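Local atomic coordinates of histidine phosphotransferase (Caulobacter crescentus, PDB entry 2OOC), a protein that probably relays phosphoryl groups between signalling proteins through a histidine, as a phosphotransfer regulator essential for stalk biogenesis. Residues G9-E17 with A94-Y102. Residues are numbered along the deposited sequence; the frame is centred on the assembly and turned at random.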
loop_
_atom_site.group_PDB
_atom_site.type_symbol
_atom_site.label_atom_id
_atom_site.label_comp_id
_atom_site.label_asym_id
_atom_site.label_seq_id
_atom_site.Cartn_x
_atom_site.Cartn_y
_atom_site.Cartn_z
ATOM N N GLY A 9 -10.126 6.785 -4.968
ATOM C CA GLY A 9 -9.437 6.451 -3.687
ATOM C C GLY A 9 -8.915 5.017 -3.668
ATOM O O GLY A 9 -9.684 4.084 -3.580
ATOM N N ALA A 10 -7.607 4.837 -3.762
ATOM C CA ALA A 10 -6.979 3.505 -3.593
ATOM C C ALA A 10 -7.014 3.038 -2.139
ATOM O O ALA A 10 -7.066 1.809 -1.846
ATOM C CB ALA A 10 -5.497 3.550 -4.117
ATOM N N VAL A 11 -6.929 3.986 -1.209
ATOM C CA VAL A 11 -6.780 3.653 0.215
ATOM C C VAL A 11 -7.967 4.145 1.016
ATOM O O VAL A 11 -8.371 5.279 0.884
ATOM C CB VAL A 11 -5.495 4.218 0.756
ATOM C CG1 VAL A 11 -5.258 3.868 2.204
ATOM C CG2 VAL A 11 -4.319 3.684 -0.048
ATOM N N ASP A 12 -8.509 3.251 1.849
ATOM C CA ASP A 12 -9.608 3.593 2.721
ATOM C C ASP A 12 -9.052 4.199 3.963
ATOM O O ASP A 12 -8.687 3.455 4.913
ATOM C CB ASP A 12 -10.381 2.298 3.073
ATOM C CG ASP A 12 -11.696 2.587 3.695
ATOM O OD1 ASP A 12 -11.793 3.650 4.361
ATOM O OD2 ASP A 12 -12.602 1.731 3.528
ATOM N N PHE A 13 -8.916 5.526 4.020
ATOM C CA PHE A 13 -8.225 6.115 5.138
ATOM C C PHE A 13 -9.053 6.042 6.424
ATOM O O PHE A 13 -8.529 6.116 7.540
ATOM C CB PHE A 13 -7.738 7.560 4.824
ATOM C CG PHE A 13 -6.568 7.588 3.895
ATOM C CD1 PHE A 13 -5.325 7.169 4.310
ATOM C CD2 PHE A 13 -6.726 7.985 2.621
ATOM C CE1 PHE A 13 -4.222 7.188 3.405
ATOM C CE2 PHE A 13 -5.647 7.986 1.758
ATOM C CZ PHE A 13 -4.425 7.596 2.133
ATOM N N ALA A 14 -10.376 5.842 6.271
ATOM C CA ALA A 14 -11.210 5.622 7.463
ATOM C C ALA A 14 -10.773 4.348 8.202
ATOM O O ALA A 14 -10.729 4.284 9.448
ATOM C CB ALA A 14 -12.639 5.529 7.051
ATOM N N TYR A 15 -10.447 3.308 7.438
ATOM C CA TYR A 15 -9.958 2.046 8.007
ATOM C C TYR A 15 -8.682 2.256 8.790
ATOM O O TYR A 15 -8.542 1.873 9.949
ATOM C CB TYR A 15 -9.785 0.995 6.900
ATOM C CG TYR A 15 -9.317 -0.340 7.412
ATOM C CD1 TYR A 15 -7.959 -0.568 7.641
ATOM C CD2 TYR A 15 -10.214 -1.361 7.715
ATOM C CE1 TYR A 15 -7.524 -1.758 8.175
ATOM C CE2 TYR A 15 -9.781 -2.569 8.239
ATOM C CZ TYR A 15 -8.423 -2.740 8.453
ATOM O OH TYR A 15 -8.058 -3.968 8.927
ATOM N N LEU A 16 -7.756 2.976 8.155
ATOM C CA LEU A 16 -6.486 3.232 8.827
ATOM C C LEU A 16 -6.644 4.114 10.079
ATOM O O LEU A 16 -6.090 3.838 11.144
ATOM C CB LEU A 16 -5.521 3.888 7.849
ATOM C CG LEU A 16 -4.123 4.009 8.466
ATOM C CD1 LEU A 16 -3.629 2.697 9.116
ATOM C CD2 LEU A 16 -3.220 4.491 7.360
ATOM N N GLU A 17 -7.492 5.146 9.977
ATOM C CA GLU A 17 -7.736 5.977 11.116
ATOM C C GLU A 17 -8.392 5.187 12.213
ATOM O O GLU A 17 -8.136 5.351 13.405
ATOM C CB GLU A 17 -8.587 7.203 10.684
ATOM C CG GLU A 17 -7.826 8.133 9.779
ATOM C CD GLU A 17 -8.660 9.098 8.999
ATOM O OE1 GLU A 17 -9.916 8.997 9.082
ATOM O OE2 GLU A 17 -8.040 9.938 8.274
ATOM N N ALA A 94 -1.067 3.489 -7.291
ATOM C CA ALA A 94 -2.257 4.218 -6.846
ATOM C C ALA A 94 -2.311 4.291 -5.320
ATOM O O ALA A 94 -2.701 5.320 -4.771
ATOM C CB ALA A 94 -3.509 3.529 -7.399
ATOM N N ALA A 95 -1.891 3.231 -4.608
ATOM C CA ALA A 95 -1.941 3.270 -3.184
ATOM C C ALA A 95 -0.858 4.250 -2.659
ATOM O O ALA A 95 -1.161 5.068 -1.745
ATOM C CB ALA A 95 -1.748 1.826 -2.621
ATOM N N LEU A 96 0.344 4.217 -3.266
ATOM C CA LEU A 96 1.403 5.111 -2.849
ATOM C C LEU A 96 1.042 6.603 -3.109
ATOM O O LEU A 96 1.388 7.487 -2.353
ATOM C CB LEU A 96 2.730 4.711 -3.476
ATOM C CG LEU A 96 3.289 3.431 -2.867
ATOM C CD1 LEU A 96 4.434 2.990 -3.755
ATOM C CD2 LEU A 96 3.804 3.538 -1.416
ATOM N N LEU A 97 0.344 6.832 -4.226
ATOM C CA LEU A 97 -0.112 8.165 -4.621
ATOM C C LEU A 97 -0.981 8.750 -3.540
ATOM O O LEU A 97 -0.797 9.871 -3.086
ATOM C CB LEU A 97 -0.896 8.009 -5.929
ATOM C CG LEU A 97 -1.553 9.296 -6.367
ATOM C CD1 LEU A 97 -0.494 10.246 -6.996
ATOM C CD2 LEU A 97 -2.562 8.928 -7.449
ATOM N N ASP A 98 -1.909 7.899 -3.094
ATOM C CA ASP A 98 -2.876 8.257 -2.051
ATOM C C ASP A 98 -2.195 8.515 -0.705
ATOM O O ASP A 98 -2.448 9.494 -0.052
ATOM C CB ASP A 98 -3.886 7.097 -1.872
ATOM C CG ASP A 98 -5.136 7.264 -2.670
ATOM O OD1 ASP A 98 -5.011 7.816 -3.784
ATOM O OD2 ASP A 98 -6.207 6.822 -2.156
ATOM N N ILE A 99 -1.322 7.605 -0.341
ATOM C CA ILE A 99 -0.624 7.682 0.941
ATOM C C ILE A 99 0.258 8.903 1.011
ATOM O O ILE A 99 0.251 9.635 2.019
ATOM C CB ILE A 99 0.178 6.397 1.169
ATOM C CG1 ILE A 99 -0.811 5.278 1.514
ATOM C CG2 ILE A 99 1.243 6.586 2.266
ATOM C CD1 ILE A 99 -0.151 3.909 1.431
ATOM N N ALA A 100 1.007 9.177 -0.062
ATOM C CA ALA A 100 1.863 10.351 -0.086
ATOM C C ALA A 100 1.066 11.650 0.015
ATOM O O ALA A 100 1.395 12.632 0.688
ATOM C CB ALA A 100 2.767 10.367 -1.327
ATOM N N ALA A 101 -0.067 11.680 -0.670
ATOM C CA ALA A 101 -0.941 12.833 -0.662
ATOM C C ALA A 101 -1.604 13.096 0.699
ATOM O O ALA A 101 -1.808 14.237 1.110
ATOM C CB ALA A 101 -2.022 12.707 -1.781
ATOM N N TYR A 102 -1.950 12.004 1.404
ATOM C CA TYR A 102 -2.527 12.103 2.730
ATOM C C TYR A 102 -1.499 12.682 3.685
ATOM O O TYR A 102 -1.842 13.570 4.458
ATOM C CB TYR A 102 -2.957 10.746 3.196
ATOM C CG TYR A 102 -3.642 10.675 4.557
ATOM C CD1 TYR A 102 -2.894 10.659 5.705
ATOM C CD2 TYR A 102 -5.010 10.582 4.661
ATOM C CE1 TYR A 102 -3.486 10.537 6.941
ATOM C CE2 TYR A 102 -5.625 10.447 5.906
ATOM C CZ TYR A 102 -4.845 10.437 7.029
ATOM O OH TYR A 102 -5.395 10.320 8.289
HETATM O O HOH W 1 -8.381 7.417 -0.814
#
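Where Ala10 passes Ala95, with CA atoms 5.1 Å apart, the N-terminal loop, residues 9-12, runs along helix 94-102; the short helix that follows, 13-17, then veers off, its axis inclined at 60° to the longer one and no nearer than 12.9 Å. The close end suits alanines: the methyl of Ala10 settles on the helix at Ala94 and Ala95, and with its CB already 3.4 Å from Ala94 O the small side chain fits the close approach. In the conformer of Asp98 described here (a second one is modelled), OD2 accepts the backbone N-H of Val11 (N to OD2 3.1 Å) from above the carboxylate plane, and a water donates to both Asp98 OD2 and Val11 O; this grip may therefore not be permanent. Branched Val11 serves two sides: CG1 lies over one face of the Phe13 ring, while CG2, standing anti to the carbonyl carbon, reaches Ala95 and Ile99.

The opposite face of Phe13 takes Tyr102 in an offset stack, centroids 4.2 Å apart and planes tilted by 21°. Tyr102 CD2 sits over the centre of the phenylalanine ring, and Tyr102 CB adds a CH-pi contact to the same face. With CG anti to the backbone N (chi1 -178°), Tyr102 extends past Phe13 until its hydroxyl meets Glu17, donating to the anti lone pair of OE2 (OH to OE2 2.7 Å). Exchanging this tyrosine for an alanine would probably uncover one face of Phe13 and deprive the Glu17 carboxylate of its hydroxyl donor.

Tyr102 also touches Phe24 and Ile99 touches Phe34, both on helix 24-41; the contact thus joins the N-terminal segment of this Hpt protein to helix 85-111, with Leu16 on helix 24-41 and Val11 and Ala95 both on Ala68 in the loop after helix 52-66.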